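Local coordinates for avidin-related protein 4/5 (Gallus gallus, PDB 2OF8) that binds a biotin anilide in an avidin-type tetramer and, as in avidin, probably binds biotin with high affinity, at residues A[66-70]-A[71-75]. The protein carries 2 engineered substitutions. Numbering follows the deposited sequence.
Sequences VHWNF and SESTT. With BNI (5-(2-oxo-hexahydro-thieno[3,4-D]imidazol-6-yl)-pentanoic acid (4-nitro-phenyl)-amide), chain C.
Trp68 points its indole N-H at Thr75: NE1 lies 2.9 Å from OG1, which sits in the ring plane, and the N-H...O angle of 152° leaves the bond slightly bent. With Thr75 OG1 beside its backbone N (chi1 -58°), CG2 is left to lie, like OG1, against the ligand sulfur; OG1 comes within 3.4 Å of S1. The indole is sandwiched: methylene C9 of the ligand's pentanoyl chain rides over the centre of one face, 3.6 Å above the plane, while Val66 CG1 presses on the opposite face nearer the rim. These residues belong to a beta hairpin of the eight-stranded avidin barrel, Val66 on strand 61-67, Thr75 on strand 74-83, and Trp68, Phe70, Ser71 and Ser73 on the connecting loop; it lines the pocket from ring sulfur to anilide N-H. At the pyrrole edge, Trp68 CD1 approaches Ser73 O at 3.3 Å. In the conformer described, one of two modelled, Ser73 OG accepts the anilide N-H, N17 to OG 3.0 Å, and shares a hydrogen bond with Ser71 OG at 2.7 Å. Phe70 extends the pocket wall, its CZ 3.9 Å from ligand C9, with Trp68 CB off one ring face, toward the rim. Behind, Val66 and Thr75 form an antiparallel hydrogen-bonded pair, Val66 N to Thr75 O being 2.8 Å. Farther out, Tyr33 meets the indole at roughly a right angle, and His54 of the second subunit stacks on His67.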
loop_
_atom_site.group_PDB
_atom_site.type_symbol
_atom_site.label_atom_id
_atom_site.label_comp_id
_atom_site.label_asym_id
_atom_site.label_seq_id
_atom_site.Cartn_x
_atom_site.Cartn_y
_atom_site.Cartn_z
ATOM N N VAL A 66 1.733 13.659 -9.342
ATOM C CA VAL A 66 2.751 13.973 -10.328
ATOM C C VAL A 66 2.347 13.329 -11.648
ATOM O O VAL A 66 2.207 12.105 -11.750
ATOM C CB VAL A 66 4.145 13.463 -9.926
ATOM C CG1 VAL A 66 5.175 13.910 -10.965
ATOM C CG2 VAL A 66 4.530 13.953 -8.542
ATOM N N HIS A 67 2.151 14.171 -12.663
ATOM C CA HIS A 67 1.909 13.720 -14.023
ATOM C C HIS A 67 3.266 13.637 -14.715
ATOM O O HIS A 67 3.842 14.653 -15.116
ATOM C CB HIS A 67 0.958 14.693 -14.735
ATOM C CG HIS A 67 0.970 14.598 -16.227
ATOM N ND1 HIS A 67 -0.100 14.183 -16.990
ATOM C CD2 HIS A 67 1.941 14.941 -17.103
ATOM C CE1 HIS A 67 0.227 14.264 -18.272
ATOM N NE2 HIS A 67 1.468 14.698 -18.363
ATOM N N TRP A 68 3.809 12.432 -14.832
ATOM C CA TRP A 68 5.111 12.262 -15.462
ATOM C C TRP A 68 4.997 12.667 -16.929
ATOM O O TRP A 68 4.111 12.212 -17.638
ATOM C CB TRP A 68 5.610 10.821 -15.315
ATOM C CG TRP A 68 5.670 10.417 -13.882
ATOM C CD1 TRP A 68 4.847 9.536 -13.253
ATOM C CD2 TRP A 68 6.534 10.952 -12.865
ATOM N NE1 TRP A 68 5.160 9.456 -11.919
ATOM C CE2 TRP A 68 6.189 10.320 -11.653
ATOM C CE3 TRP A 68 7.585 11.878 -12.857
ATOM C CZ2 TRP A 68 6.841 10.587 -10.455
ATOM C CZ3 TRP A 68 8.240 12.146 -11.662
ATOM C CH2 TRP A 68 7.870 11.500 -10.480
ATOM N N ASN A 69 5.905 13.521 -17.388
ATOM C CA ASN A 69 5.832 14.045 -18.751
ATOM C C ASN A 69 6.521 13.149 -19.767
ATOM O O ASN A 69 6.533 13.464 -20.955
ATOM C CB ASN A 69 6.435 15.449 -18.816
ATOM C CG ASN A 69 5.443 16.540 -18.459
ATOM O OD1 ASN A 69 4.278 16.289 -18.147
ATOM N ND2 ASN A 69 5.915 17.778 -18.506
ATOM N N PHE A 70 7.090 12.045 -19.296
ATOM C CA PHE A 70 7.885 11.130 -20.115
ATOM C C PHE A 70 7.375 9.694 -20.035
ATOM O O PHE A 70 8.013 8.782 -20.556
ATOM C CB PHE A 70 9.357 11.191 -19.673
ATOM C CG PHE A 70 9.560 10.848 -18.227
ATOM C CD1 PHE A 70 9.457 11.819 -17.249
ATOM C CD2 PHE A 70 9.832 9.544 -17.841
ATOM C CE1 PHE A 70 9.624 11.501 -15.909
ATOM C CE2 PHE A 70 9.998 9.229 -16.496
ATOM C CZ PHE A 70 9.891 10.209 -15.540
ATOM N N SER A 71 6.237 9.499 -19.370
ATOM C CA SER A 71 5.674 8.181 -19.119
ATOM C C SER A 71 4.154 8.303 -19.150
ATOM O O SER A 71 3.619 9.388 -18.959
ATOM C CB SER A 71 6.136 7.705 -17.730
ATOM O OG SER A 71 5.573 6.470 -17.324
ATOM N N GLU A 72 3.466 7.187 -19.352
ATOM C CA GLU A 72 2.007 7.141 -19.210
ATOM C C GLU A 72 1.548 6.891 -17.778
ATOM O O GLU A 72 0.348 6.862 -17.511
ATOM C CB GLU A 72 1.420 6.080 -20.148
ATOM C CG GLU A 72 1.593 6.392 -21.621
ATOM C CD GLU A 72 1.040 7.748 -21.974
ATOM O OE1 GLU A 72 -0.123 8.036 -21.605
ATOM O OE2 GLU A 72 1.777 8.542 -22.596
ATOM N N SER A 73 2.507 6.711 -16.869
ATOM C CA SER A 73 2.231 6.459 -15.464
ATOM C C SER A 73 1.959 7.762 -14.691
ATOM O O SER A 73 2.240 8.860 -15.173
ATOM C CB SER A 73 3.390 5.674 -14.828
ATOM O OG SER A 73 4.588 6.433 -14.772
ATOM N N THR A 74 1.419 7.610 -13.485
ATOM C CA THR A 74 1.117 8.713 -12.576
ATOM C C THR A 74 1.512 8.290 -11.169
ATOM O O THR A 74 1.290 7.140 -10.813
ATOM C CB THR A 74 -0.392 9.016 -12.602
ATOM O OG1 THR A 74 -0.777 9.456 -13.914
ATOM C CG2 THR A 74 -0.744 10.158 -11.653
ATOM N N THR A 75 2.074 9.196 -10.376
ATOM C CA THR A 75 2.289 8.923 -8.950
ATOM C C THR A 75 1.480 9.874 -8.095
ATOM O O THR A 75 1.377 11.054 -8.406
ATOM C CB THR A 75 3.767 9.032 -8.584
ATOM O OG1 THR A 75 4.486 8.115 -9.409
ATOM C CG2 THR A 75 4.033 8.631 -7.122
HETATM C C1 BNI C . 8.149 5.798 -13.781
HETATM C C10 BNI C . 7.930 7.311 -13.648
HETATM C C9 BNI C . 8.778 7.929 -12.542
HETATM C C8 BNI C . 8.395 7.388 -11.172
HETATM C C7 BNI C . 9.397 7.795 -10.111
HETATM C C2 BNI C . 8.996 7.218 -8.704
HETATM C C6 BNI C . 7.898 7.205 -6.418
HETATM C C4 BNI C . 10.112 7.315 -7.622
HETATM C C5 BNI C . 9.422 7.236 -6.247
HETATM C C3 BNI C . 10.670 9.169 -6.378
HETATM O O2 BNI C . 9.268 5.301 -13.688
HETATM O O3 BNI C . 11.196 10.262 -6.040
HETATM N N1 BNI C . 9.887 8.432 -5.591
HETATM N N2 BNI C . 10.805 8.589 -7.565
HETATM S S1 BNI C . 7.596 8.127 -7.957
HETATM N N17 BNI C . 7.092 4.997 -13.933
HETATM C C18 BNI C . 6.988 3.643 -14.117
HETATM C C20 BNI C . 6.129 3.106 -15.124
HETATM C C21 BNI C . 6.031 1.680 -15.293
HETATM C C22 BNI C . 6.818 0.788 -14.448
HETATM C C23 BNI C . 7.682 1.327 -13.442
HETATM C C24 BNI C . 7.778 2.739 -13.271
HETATM N N25 BNI C . 6.703 -0.707 -14.654
HETATM O O26 BNI C . 5.977 -1.166 -15.487
HETATM O O27 BNI C . 7.330 -1.476 -13.986
HETATM O O HOH W 1 -1.454 12.284 -14.405
#